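Local coordinates for protein salt-tolerant glutaminase (Micrococcus luteus, PDB 3AGD) that probably hydrolyses L-glutamine to L-glutamate and ammonium, as a salt-tolerant member of the glutaminase family, at residues 39-44 / 275-280; 69-74 / 231-236; 144-149 / 201-206; 150-155 / 194-199; 209-214 / 266-271. One frame throughout, in Å; residues are numbered along the deposited sequence.

Contact 1: residues 39-44 / 275-280; sequences FGIALA and IGVFSP
Gly40 and Phe278 form a hydrogen-bonded antiparallel pair. Gly40 N donates to Phe278 O at 2.9 Å, and Phe278 N donates in return to Gly40 O. Two residues on, Gly276 N reaches Ala42 O at 3.1 Å. The matching bond from Ala42 N to Gly276 O is doubtful, since that oxygen clashes with a neighbour.

Phe278 O has a second neighbour in Phe39. Phe39 CA approaches it in a CA-H...O contact of 3.2 Å. The ring edge follows, with Phe39 CD1 3.4 Å from Phe278 O and the oxygen in the ring plane. Phe39 CG is anti to the backbone N (chi1 -172°), beside the carbonyl carbon. The ring then lies alongside Val277, pointing the same way, with Phe39 CE1 4.1 Å from Val277 CG1. At the other end Leu43 CD2 rests on Ile275 CG1 at 3.7 Å.

Ile41, Leu43, Ile275 and Val277 share one face of the sheet, which helices 4-16 and 289-301 cover. Ala42 and Phe278 lie on the other face, against helix 201-212. The two strands are inner members of the five-stranded antiparallel sheet, flanked by strands 50-54 and 264-269.

Contact 2: residues 69-74 / 231-236; sequences FTYAAA and RRVVSV
Arg232 NH1 is held by two groups. It donates to Tyr71 OH at 3.1 Å, and it forms a salt bridge with Asp84, its stronger partner. The bond to the phenol is somewhat bent, and the oxygen is tilted out of the guanidinium plane. The arginine chain bends at chi2 and chi3. It crosses the tyrosine at about a right angle, yet the ring and guanidinium planes are only 26° apart. The aliphatic part also touches the ring, with Arg232 CG 4.0 Å from Tyr71 CE2.

Tyr71 CG is anti to the backbone N (chi1 -177°). The CB bond points toward helix 227-240, and the ring meets that helix. Val236 CG2 lies at the ring edge, near its plane, 3.6 Å from Tyr71 CE2. Val233 CG2 touches Tyr71 CD2 at 4.1 Å and Ala72 CB at 3.9 Å.

This is helix-to-helix packing in the glutaminase domain, between helices 67-78 and 227-240. The two segments run in roughly opposite directions, crossing at 144°, with axes 9.7 Å from each other at closest approach. Helix 67-78 begins at Lys67, in a pattern consistent with the SxxK motif that starts at the glutamate-binding Ser64. Tyr71 lies near that site without touching it.

On helix 227-240, Ser235 OG bonds to Arg231 O at 2.9 Å. Ser235 N meets the same oxygen from the opposite face of its plane. Met307 of the second subunit packs on Val234 and Ser235.

Contact 3: residues 144-149 / 201-206; sequences LLAGRR and VKDLAV
The C-terminal end of helix 131-146 meets the first turns of helix 201-212 here, joined chiefly by the salt bridge between Arg148 and Asp203. Gly147 leaves the first helix with positive phi, and Arg148 follows directly. Arg148 CG stands between its backbone N and carbonyl carbon (chi1 74°). From CG to NE the chain is extended.

The guanidinium grips the carboxylate side-on, one nitrogen to each oxygen. Arg148 NH1 donates to Asp203 OD2 at 2.8 Å, and Arg148 NE donates to Asp203 OD1 at 3.0 Å. Both oxygens are met on their syn sides. The fit is twisted, with the two planes 43° apart.

A water bridges the same carboxylate to the helix end. It donates to Asp203 OD1 at 2.7 Å and to Ala146 O at 2.6 Å. About one turn further along helix 201-212, Val206 CG1 packs on Leu145 O at 3.5 Å. Tyr366 of the second subunit packs against both Arg148 and Asp203.

Each charged group has a further partner. Asp203 OD2 accepts from Thr200 N, just before the helix, and Arg148 NH1 also bridges to Glu59. The buried carboxylate therefore receives hydrogen bonds from the arginine, a water and a backbone N-H. This setting, near a helix N-terminus, would be expected to favour the ionised form of Asp203.

Contact 4: residues 150-155 / 194-199; sequences LSVDWE and QCAVLV
Val152 CG1 lies over the centre of one face of the Trp154 ring, 3.7 Å above its plane, and also touches Ala196 across the contact. Its distance to Ala196 CB is 3.5 Å, tighter than usual for two carbons. Tyr157 makes an edge-to-face pair with Trp154.

Two nearly straight backbone bonds join the segments on either side of a single bridge between Val152 and Val197. Asp153 N donates to Ala196 O at 2.7 Å, and Leu198 N donates to Ser151 O at 2.8 Å. A water extends the pairing by accepting from Ser151 N and donating to Leu198 O at 3.0 Å.

Leu150 CD1 touches Val197 CG1 and Val199 CG1, each at 3.9 Å. At the other end Asp153 CB rests on Leu198 CG at 3.7 Å. With CG anti to the backbone N (chi1 -177°), Asp153 caps helix 154-161, its OD1 accepting from Thr156 N.

The second segment carries Cys195, which binds L-glutamate, as does Glu160 on helix 154-161. The two short, straight N-H...O bonds fix the backbones against each other beside these residues, and the tight contact between Val152 CG1 and Ala196 CB leaves little slack between them.

Contact 5: residues 209-214 / 266-271; sequences ACLATG and LGALPG
Pro270 and Gly271 turn the chain with a Pro270 psi of 128° and a Gly271 phi of 74°, and this brings Gly271 N to Ala212 O. The bond is short, 2.7 Å from Gly271 N to Ala212 O, and almost straight at the hydrogen. The donor stands well above the carbonyl plane. The same oxygen also receives a CA-H...O contact from Pro270 CA at 3.2 Å. Two neighbouring residues of the turn therefore meet one carbonyl at the end of the helix.

The methyl of Ala212 touches the backbone just before the proline, with Ala212 CB 3.4 Å from Leu269 O. One residue back on the helix, Leu211 CB meets Ala268 CB at 4.2 Å. The Leu211 side chain also packs on Val233, Val234 and Met237 of helix 227-240 and on Phe69 of helix 67-78.

Thr213 N bonds back to Ala209 O at 2.9 Å, and Gly214 N to Leu211 O at 3.1 Å. Gly214 has positive phi, as glycine readily adopts. Pro270 packs on Met307 of the second subunit, and Gly271 O makes a weak hydrogen bond to Ser311 OG of that chain.

The helix end is a Schellman motif. The backbone angles of Pro270 and Gly271 are consistent with a type II turn, in the hairpin connection between strands 264-269 and 273-278. The contact sets helix 201-212 against the central antiparallel sheet of the glutaminase domain.

From the N terminus, strand 40-44 opens the widest loop, which contact 1 closes only at strand 273-278. All the other contacts lie inside it. Helix 67-78 opens contact 2, closed by helix 227-240. Nested within that loop is contact 3, and contact 4 is nested within contact 3. Contact 5 starts after contact 3 has closed and ends after contact 2, so it crosses contact 2. Contacts 3 and 5 share helix 201-212. Phe69 touches Leu145 and Leu211, linking contact 2 to contacts 3 and 5. Contact 1 joins strands, contact 5 ties helix 201-212 to the same sheet, and contacts 2 to 4 join helices and their ends. Contacts 2, 3 and 5 also touch the second subunit.

Contact 1: residues 39-44 / 275-280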
# COMPACT_ATOMS: atom_id res chain seq x y z
N PHE A 39 7.50 -27.41 -9.51
CA PHE A 39 6.64 -26.24 -9.36
C PHE A 39 5.98 -26.23 -7.98
O PHE A 39 5.13 -27.07 -7.68
CB PHE A 39 5.57 -26.27 -10.47
CG PHE A 39 4.73 -25.03 -10.56
CD1 PHE A 39 5.12 -23.84 -9.94
CD2 PHE A 39 3.56 -25.03 -11.32
CE1 PHE A 39 4.35 -22.69 -10.06
CE2 PHE A 39 2.79 -23.87 -11.45
CZ PHE A 39 3.19 -22.70 -10.82
N GLY A 40 6.39 -25.28 -7.15
CA GLY A 40 5.83 -25.17 -5.82
C GLY A 40 5.43 -23.76 -5.46
O GLY A 40 5.93 -22.79 -6.03
N ILE A 41 4.52 -23.63 -4.50
CA ILE A 41 4.04 -22.33 -4.07
C ILE A 41 3.64 -22.37 -2.59
O ILE A 41 3.18 -23.39 -2.10
CB ILE A 41 2.83 -21.90 -4.91
CG1 ILE A 41 2.43 -20.47 -4.58
CG2 ILE A 41 1.66 -22.85 -4.66
CD1 ILE A 41 1.50 -19.87 -5.60
N ALA A 42 3.81 -21.25 -1.90
CA ALA A 42 3.46 -21.18 -0.49
C ALA A 42 3.10 -19.76 -0.09
O ALA A 42 3.68 -18.79 -0.58
CB ALA A 42 4.63 -21.67 0.37
N LEU A 43 2.12 -19.64 0.81
CA LEU A 43 1.68 -18.35 1.30
C LEU A 43 1.79 -18.37 2.82
O LEU A 43 1.32 -19.30 3.46
CB LEU A 43 0.22 -18.08 0.92
CG LEU A 43 -0.19 -18.10 -0.56
CD1 LEU A 43 -1.66 -17.72 -0.66
CD2 LEU A 43 0.66 -17.13 -1.36
N ALA A 44 2.43 -17.35 3.37
CA ALA A 44 2.59 -17.23 4.82
C ALA A 44 1.80 -15.99 5.22
O ALA A 44 2.08 -14.89 4.75
CB ALA A 44 4.05 -17.06 5.19
N ILE A 275 4.92 -14.27 0.10
CA ILE A 275 4.81 -15.25 -0.98
C ILE A 275 6.13 -15.86 -1.43
O ILE A 275 7.14 -15.17 -1.57
CB ILE A 275 4.14 -14.62 -2.21
CG1 ILE A 275 2.73 -14.15 -1.86
CG2 ILE A 275 4.11 -15.62 -3.37
CD1 ILE A 275 2.13 -13.20 -2.88
N GLY A 276 6.11 -17.17 -1.65
CA GLY A 276 7.28 -17.87 -2.11
C GLY A 276 6.83 -18.76 -3.25
O GLY A 276 5.88 -19.52 -3.10
N VAL A 277 7.47 -18.65 -4.41
CA VAL A 277 7.11 -19.48 -5.55
C VAL A 277 8.39 -20.08 -6.13
O VAL A 277 9.45 -19.45 -6.11
CB VAL A 277 6.40 -18.70 -6.68
CG1 VAL A 277 5.81 -19.68 -7.69
CG2 VAL A 277 5.32 -17.81 -6.11
N PHE A 278 8.29 -21.29 -6.66
CA PHE A 278 9.44 -21.96 -7.23
C PHE A 278 9.13 -22.70 -8.52
O PHE A 278 8.25 -23.56 -8.57
CB PHE A 278 10.03 -22.93 -6.21
CG PHE A 278 11.06 -23.87 -6.77
CD1 PHE A 278 12.20 -23.38 -7.40
CD2 PHE A 278 10.90 -25.25 -6.66
CE1 PHE A 278 13.17 -24.25 -7.91
CE2 PHE A 278 11.86 -26.13 -7.16
CZ PHE A 278 13.00 -25.63 -7.79
N SER A 279 9.86 -22.34 -9.57
CA SER A 279 9.72 -22.98 -10.88
C SER A 279 10.97 -22.62 -11.67
O SER A 279 11.11 -21.50 -12.15
CB SER A 279 8.46 -22.47 -11.59
OG SER A 279 8.26 -23.20 -12.79
N PRO A 280 11.90 -23.58 -11.80
CA PRO A 280 13.18 -23.48 -12.50
C PRO A 280 13.28 -22.67 -13.80
O PRO A 280 14.11 -21.77 -13.90
CB PRO A 280 13.58 -24.94 -12.70
CG PRO A 280 13.02 -25.59 -11.48
CD PRO A 280 11.64 -24.98 -11.41

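Contact 2: residues 69-74 / 231-236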
# COMPACT_ATOMS: atom_id res chain seq x y z
N PHE A 69 16.87 -8.96 1.81
CA PHE A 69 17.25 -9.34 3.16
C PHE A 69 18.61 -8.81 3.61
O PHE A 69 18.76 -8.37 4.75
CB PHE A 69 17.14 -10.86 3.30
CG PHE A 69 15.79 -11.38 2.93
CD1 PHE A 69 15.62 -12.19 1.81
CD2 PHE A 69 14.66 -10.98 3.63
CE1 PHE A 69 14.35 -12.59 1.40
CE2 PHE A 69 13.38 -11.37 3.23
CZ PHE A 69 13.22 -12.18 2.11
N THR A 70 19.60 -8.84 2.73
CA THR A 70 20.92 -8.32 3.09
C THR A 70 20.80 -6.81 3.23
O THR A 70 21.47 -6.19 4.05
CB THR A 70 21.99 -8.67 2.03
OG1 THR A 70 21.49 -8.39 0.72
CG2 THR A 70 22.38 -10.13 2.12
N TYR A 71 19.93 -6.22 2.41
CA TYR A 71 19.70 -4.77 2.43
C TYR A 71 19.14 -4.40 3.81
O TYR A 71 19.56 -3.42 4.41
CB TYR A 71 18.71 -4.39 1.32
CG TYR A 71 18.42 -2.91 1.17
CD1 TYR A 71 19.42 -1.95 1.36
CD2 TYR A 71 17.16 -2.47 0.75
CE1 TYR A 71 19.18 -0.59 1.14
CE2 TYR A 71 16.91 -1.11 0.52
CZ TYR A 71 17.92 -0.18 0.71
OH TYR A 71 17.68 1.16 0.47
N ALA A 72 18.22 -5.21 4.32
CA ALA A 72 17.65 -4.95 5.64
C ALA A 72 18.75 -5.04 6.71
O ALA A 72 18.87 -4.17 7.57
CB ALA A 72 16.55 -5.96 5.94
N ALA A 73 19.57 -6.08 6.64
CA ALA A 73 20.66 -6.28 7.60
C ALA A 73 21.62 -5.08 7.60
O ALA A 73 22.08 -4.64 8.66
CB ALA A 73 21.43 -7.55 7.26
N ALA A 74 21.92 -4.56 6.42
CA ALA A 74 22.81 -3.42 6.29
C ALA A 74 22.22 -2.19 6.97
O ALA A 74 22.93 -1.45 7.65
CB ALA A 74 23.06 -3.12 4.82
N ARG A 231 9.74 -1.28 5.86
CA ARG A 231 9.06 -0.40 4.91
C ARG A 231 9.97 0.04 3.77
O ARG A 231 9.54 0.12 2.62
CB ARG A 231 8.52 0.84 5.63
CG ARG A 231 7.11 0.69 6.20
CD ARG A 231 6.70 1.99 6.88
NE ARG A 231 7.41 3.12 6.29
CZ ARG A 231 8.13 4.00 6.99
NH1 ARG A 231 8.22 3.90 8.31
NH2 ARG A 231 8.78 4.97 6.36
N ARG A 232 11.22 0.34 4.10
CA ARG A 232 12.19 0.77 3.11
C ARG A 232 12.48 -0.37 2.14
O ARG A 232 12.59 -0.17 0.93
CB ARG A 232 13.49 1.21 3.79
CG ARG A 232 14.71 1.30 2.87
CD ARG A 232 14.57 2.35 1.77
NE ARG A 232 14.79 3.71 2.24
CZ ARG A 232 15.99 4.22 2.54
NH1 ARG A 232 17.09 3.49 2.43
NH2 ARG A 232 16.09 5.48 2.95
N VAL A 233 12.59 -1.58 2.68
CA VAL A 233 12.88 -2.74 1.86
C VAL A 233 11.76 -3.05 0.89
O VAL A 233 11.99 -3.24 -0.31
CB VAL A 233 13.15 -3.98 2.74
CG1 VAL A 233 13.30 -5.22 1.88
CG2 VAL A 233 14.42 -3.76 3.57
N VAL A 234 10.53 -3.07 1.39
CA VAL A 234 9.41 -3.37 0.51
C VAL A 234 9.22 -2.24 -0.51
O VAL A 234 8.79 -2.50 -1.63
CB VAL A 234 8.13 -3.61 1.32
CG1 VAL A 234 7.00 -4.00 0.38
CG2 VAL A 234 8.38 -4.72 2.34
N SER A 235 9.55 -1.01 -0.14
CA SER A 235 9.43 0.11 -1.08
C SER A 235 10.39 -0.11 -2.25
O SER A 235 10.01 0.02 -3.41
CB SER A 235 9.76 1.46 -0.41
OG SER A 235 8.73 1.87 0.48
N VAL A 236 11.63 -0.45 -1.93
CA VAL A 236 12.65 -0.68 -2.95
C VAL A 236 12.31 -1.88 -3.84
O VAL A 236 12.60 -1.88 -5.04
CB VAL A 236 14.03 -0.88 -2.28
CG1 VAL A 236 15.07 -1.30 -3.31
CG2 VAL A 236 14.44 0.42 -1.61

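Contact 3: residues 144-149 / 201-206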
# COMPACT_ATOMS: atom_id res chain seq x y z
N LEU A 144 17.33 -15.94 10.31
CA LEU A 144 16.47 -15.41 11.36
C LEU A 144 15.04 -15.19 10.87
O LEU A 144 14.08 -15.47 11.60
CB LEU A 144 17.05 -14.10 11.89
CG LEU A 144 18.33 -14.23 12.73
CD1 LEU A 144 18.89 -12.85 13.04
CD2 LEU A 144 18.01 -14.97 14.03
N LEU A 145 14.89 -14.71 9.64
CA LEU A 145 13.55 -14.47 9.10
C LEU A 145 12.90 -15.77 8.64
O LEU A 145 11.68 -15.92 8.71
CB LEU A 145 13.61 -13.48 7.94
CG LEU A 145 14.35 -12.17 8.24
CD1 LEU A 145 14.15 -11.20 7.09
CD2 LEU A 145 13.82 -11.57 9.55
N ALA A 146 13.71 -16.73 8.18
CA ALA A 146 13.17 -18.01 7.73
C ALA A 146 12.77 -18.85 8.95
O ALA A 146 11.93 -19.74 8.85
CB ALA A 146 14.21 -18.76 6.90
N GLY A 147 13.39 -18.57 10.09
CA GLY A 147 13.08 -19.30 11.30
C GLY A 147 13.93 -20.55 11.48
O GLY A 147 13.64 -21.38 12.34
N ARG A 148 14.96 -20.71 10.66
CA ARG A 148 15.84 -21.87 10.77
C ARG A 148 17.19 -21.57 10.15
O ARG A 148 17.30 -20.74 9.25
CB ARG A 148 15.20 -23.09 10.09
CG ARG A 148 15.22 -23.07 8.56
CD ARG A 148 14.42 -24.23 7.98
NE ARG A 148 14.45 -24.25 6.51
CZ ARG A 148 15.47 -24.71 5.79
NH1 ARG A 148 15.41 -24.68 4.47
NH2 ARG A 148 16.55 -25.20 6.39
N ARG A 149 18.23 -22.25 10.64
CA ARG A 149 19.58 -22.07 10.13
C ARG A 149 19.65 -22.53 8.68
O ARG A 149 19.37 -23.69 8.37
CB ARG A 149 20.58 -22.87 10.97
CG ARG A 149 20.75 -22.36 12.39
CD ARG A 149 21.66 -23.29 13.21
NE ARG A 149 22.04 -22.69 14.49
CZ ARG A 149 22.81 -21.61 14.61
NH1 ARG A 149 23.29 -21.01 13.53
NH2 ARG A 149 23.10 -21.13 15.81
N VAL A 201 10.31 -22.91 -1.11
CA VAL A 201 9.20 -22.00 -1.33
C VAL A 201 8.66 -21.52 0.02
O VAL A 201 8.36 -20.34 0.20
CB VAL A 201 8.06 -22.70 -2.07
CG1 VAL A 201 6.87 -21.80 -2.16
CG2 VAL A 201 8.52 -23.11 -3.45
N LYS A 202 8.54 -22.45 0.96
CA LYS A 202 8.03 -22.15 2.29
C LYS A 202 8.92 -21.15 3.02
O LYS A 202 8.42 -20.26 3.71
CB LYS A 202 7.90 -23.42 3.12
CG LYS A 202 6.81 -24.38 2.65
CD LYS A 202 6.77 -25.62 3.54
CE LYS A 202 5.67 -26.57 3.13
NZ LYS A 202 5.62 -27.78 4.02
N ASP A 203 10.23 -21.31 2.89
CA ASP A 203 11.15 -20.39 3.53
C ASP A 203 10.89 -18.97 3.03
O ASP A 203 10.75 -18.04 3.82
CB ASP A 203 12.60 -20.76 3.22
CG ASP A 203 13.04 -22.05 3.89
OD1 ASP A 203 12.85 -22.19 5.11
OD2 ASP A 203 13.58 -22.92 3.18
N LEU A 204 10.82 -18.82 1.71
CA LEU A 204 10.58 -17.51 1.11
C LEU A 204 9.29 -16.87 1.59
O LEU A 204 9.26 -15.70 1.94
CB LEU A 204 10.55 -17.62 -0.42
CG LEU A 204 11.90 -17.73 -1.13
CD1 LEU A 204 11.67 -17.74 -2.64
CD2 LEU A 204 12.79 -16.56 -0.75
N ALA A 205 8.21 -17.66 1.62
CA ALA A 205 6.92 -17.15 2.06
C ALA A 205 7.03 -16.53 3.46
O ALA A 205 6.58 -15.41 3.69
CB ALA A 205 5.88 -18.28 2.07
N VAL A 206 7.63 -17.27 4.38
CA VAL A 206 7.78 -16.80 5.75
C VAL A 206 8.70 -15.58 5.83
O VAL A 206 8.42 -14.64 6.57
CB VAL A 206 8.33 -17.92 6.66
CG1 VAL A 206 8.53 -17.39 8.07
CG2 VAL A 206 7.35 -19.10 6.67
O HOH W 1 11.21 -21.56 7.17

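Contact 4: residues 150-155 / 194-199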
# COMPACT_ATOMS: atom_id res chain seq x y z
N LEU A 150 20.02 -21.62 7.79
CA LEU A 150 20.12 -21.94 6.37
C LEU A 150 21.57 -22.26 6.01
O LEU A 150 22.49 -21.87 6.73
CB LEU A 150 19.62 -20.77 5.53
CG LEU A 150 18.20 -20.29 5.80
CD1 LEU A 150 17.91 -19.05 4.97
CD2 LEU A 150 17.20 -21.39 5.48
N SER A 151 21.77 -22.95 4.89
CA SER A 151 23.11 -23.30 4.45
C SER A 151 23.34 -22.87 3.01
O SER A 151 22.40 -22.73 2.23
CB SER A 151 23.33 -24.81 4.55
OG SER A 151 23.10 -25.28 5.86
N VAL A 152 24.61 -22.68 2.66
CA VAL A 152 24.99 -22.28 1.31
C VAL A 152 25.26 -23.52 0.46
O VAL A 152 25.84 -24.50 0.94
CB VAL A 152 26.28 -21.43 1.34
CG1 VAL A 152 26.67 -21.02 -0.07
CG2 VAL A 152 26.08 -20.21 2.21
N ASP A 153 24.82 -23.49 -0.80
CA ASP A 153 25.08 -24.60 -1.71
C ASP A 153 26.41 -24.27 -2.38
O ASP A 153 26.46 -23.57 -3.39
CB ASP A 153 23.97 -24.71 -2.75
CG ASP A 153 24.17 -25.89 -3.67
OD1 ASP A 153 25.09 -25.85 -4.52
OD2 ASP A 153 23.41 -26.87 -3.55
N TRP A 154 27.49 -24.78 -1.80
CA TRP A 154 28.84 -24.51 -2.30
C TRP A 154 29.10 -24.98 -3.72
O TRP A 154 29.97 -24.44 -4.40
CB TRP A 154 29.86 -25.08 -1.32
CG TRP A 154 29.73 -24.39 0.01
CD1 TRP A 154 29.21 -24.91 1.16
CD2 TRP A 154 30.02 -23.02 0.28
NE1 TRP A 154 29.14 -23.93 2.13
CE2 TRP A 154 29.63 -22.76 1.61
CE3 TRP A 154 30.55 -21.97 -0.49
CZ2 TRP A 154 29.76 -21.50 2.20
CZ3 TRP A 154 30.69 -20.71 0.10
CH2 TRP A 154 30.29 -20.50 1.43
N GLU A 155 28.35 -25.97 -4.18
CA GLU A 155 28.52 -26.46 -5.54
C GLU A 155 28.09 -25.34 -6.48
O GLU A 155 28.76 -25.06 -7.48
CB GLU A 155 27.66 -27.70 -5.77
CG GLU A 155 27.85 -28.35 -7.12
CD GLU A 155 26.98 -29.58 -7.31
OE1 GLU A 155 27.00 -30.46 -6.43
OE2 GLU A 155 26.27 -29.66 -8.34
N GLN A 194 26.12 -15.47 -0.92
CA GLN A 194 24.84 -14.99 -0.43
C GLN A 194 23.72 -15.52 -1.33
O GLN A 194 22.67 -15.95 -0.84
CB GLN A 194 24.87 -13.46 -0.45
CG GLN A 194 23.53 -12.75 -0.46
CD GLN A 194 23.70 -11.26 -0.76
OE1 GLN A 194 24.66 -10.64 -0.29
NE2 GLN A 194 22.78 -10.69 -1.53
N CYS A 195 23.97 -15.51 -2.63
CA CYS A 195 23.00 -15.99 -3.62
C CYS A 195 22.87 -17.50 -3.63
O CYS A 195 21.86 -18.04 -4.09
CB CYS A 195 23.40 -15.53 -5.02
SG CYS A 195 23.22 -13.76 -5.32
N ALA A 196 23.90 -18.18 -3.12
CA ALA A 196 23.91 -19.64 -3.09
C ALA A 196 23.23 -20.20 -1.84
O ALA A 196 23.26 -21.41 -1.60
CB ALA A 196 25.34 -20.16 -3.18
N VAL A 197 22.64 -19.32 -1.03
CA VAL A 197 21.95 -19.76 0.17
C VAL A 197 20.72 -20.57 -0.24
O VAL A 197 19.94 -20.14 -1.09
CB VAL A 197 21.51 -18.57 1.05
CG1 VAL A 197 20.63 -19.06 2.19
CG2 VAL A 197 22.72 -17.86 1.59
N LEU A 198 20.55 -21.74 0.38
CA LEU A 198 19.44 -22.64 0.08
C LEU A 198 18.14 -22.36 0.85
O LEU A 198 18.13 -22.26 2.08
CB LEU A 198 19.87 -24.09 0.34
CG LEU A 198 20.93 -24.66 -0.61
CD1 LEU A 198 21.52 -25.95 -0.02
CD2 LEU A 198 20.30 -24.91 -1.98
N VAL A 199 17.05 -22.24 0.11
CA VAL A 199 15.74 -22.00 0.69
C VAL A 199 14.69 -22.76 -0.11
O VAL A 199 14.94 -23.17 -1.24
CB VAL A 199 15.36 -20.50 0.68
CG1 VAL A 199 16.34 -19.69 1.51
CG2 VAL A 199 15.31 -19.98 -0.76
O HOH W 2 19.44 -24.16 3.99

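Contact 5: residues 209-214 / 266-271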
# COMPACT_ATOMS: atom_id res chain seq x y z
N ALA A 209 6.78 -12.72 4.60
CA ALA A 209 5.78 -12.32 5.59
C ALA A 209 6.39 -11.40 6.66
O ALA A 209 5.74 -10.47 7.13
CB ALA A 209 5.17 -13.55 6.25
N CYS A 210 7.63 -11.68 7.05
CA CYS A 210 8.32 -10.87 8.05
C CYS A 210 8.39 -9.42 7.56
O CYS A 210 8.35 -8.48 8.35
CB CYS A 210 9.74 -11.39 8.29
SG CYS A 210 9.86 -12.90 9.29
N LEU A 211 8.51 -9.25 6.24
CA LEU A 211 8.56 -7.93 5.65
C LEU A 211 7.15 -7.36 5.56
O LEU A 211 6.92 -6.19 5.85
CB LEU A 211 9.18 -7.98 4.25
CG LEU A 211 10.66 -8.38 4.11
CD1 LEU A 211 11.01 -8.51 2.62
CD2 LEU A 211 11.54 -7.33 4.77
N ALA A 212 6.20 -8.20 5.17
CA ALA A 212 4.81 -7.80 5.01
C ALA A 212 4.14 -7.31 6.29
O ALA A 212 3.28 -6.43 6.24
CB ALA A 212 4.00 -8.96 4.42
N THR A 213 4.53 -7.88 7.43
CA THR A 213 3.95 -7.49 8.71
C THR A 213 4.65 -6.27 9.31
O THR A 213 4.30 -5.82 10.39
CB THR A 213 4.05 -8.63 9.74
OG1 THR A 213 5.43 -8.95 9.96
CG2 THR A 213 3.31 -9.87 9.25
N GLY A 214 5.63 -5.75 8.59
CA GLY A 214 6.36 -4.60 9.09
C GLY A 214 7.54 -5.00 9.97
O GLY A 214 8.03 -4.20 10.76
N LEU A 266 10.05 -14.21 -4.69
CA LEU A 266 9.70 -13.75 -3.36
C LEU A 266 8.66 -12.63 -3.47
O LEU A 266 8.80 -11.71 -4.27
CB LEU A 266 10.96 -13.24 -2.66
CG LEU A 266 10.97 -12.70 -1.22
CD1 LEU A 266 10.95 -11.20 -1.23
CD2 LEU A 266 9.82 -13.29 -0.42
N GLY A 267 7.60 -12.74 -2.67
CA GLY A 267 6.56 -11.73 -2.67
C GLY A 267 6.29 -11.28 -1.25
O GLY A 267 6.38 -12.07 -0.31
N ALA A 268 5.96 -10.00 -1.09
CA ALA A 268 5.67 -9.46 0.23
C ALA A 268 4.65 -8.33 0.10
O ALA A 268 4.99 -7.21 -0.28
CB ALA A 268 6.94 -8.95 0.88
N LEU A 269 3.40 -8.65 0.40
CA LEU A 269 2.30 -7.68 0.32
C LEU A 269 1.97 -7.21 1.73
O LEU A 269 1.35 -7.94 2.52
CB LEU A 269 1.08 -8.34 -0.33
CG LEU A 269 -0.14 -7.44 -0.52
CD1 LEU A 269 0.26 -6.23 -1.36
CD2 LEU A 269 -1.26 -8.21 -1.19
N PRO A 270 2.36 -5.97 2.07
CA PRO A 270 2.12 -5.39 3.39
C PRO A 270 0.77 -5.67 4.03
O PRO A 270 -0.28 -5.43 3.44
CB PRO A 270 2.36 -3.90 3.16
CG PRO A 270 3.46 -3.92 2.14
CD PRO A 270 2.98 -4.98 1.17
N GLY A 271 0.82 -6.16 5.27
CA GLY A 271 -0.39 -6.43 6.01
C GLY A 271 -1.19 -7.65 5.61
O GLY A 271 -2.19 -7.97 6.25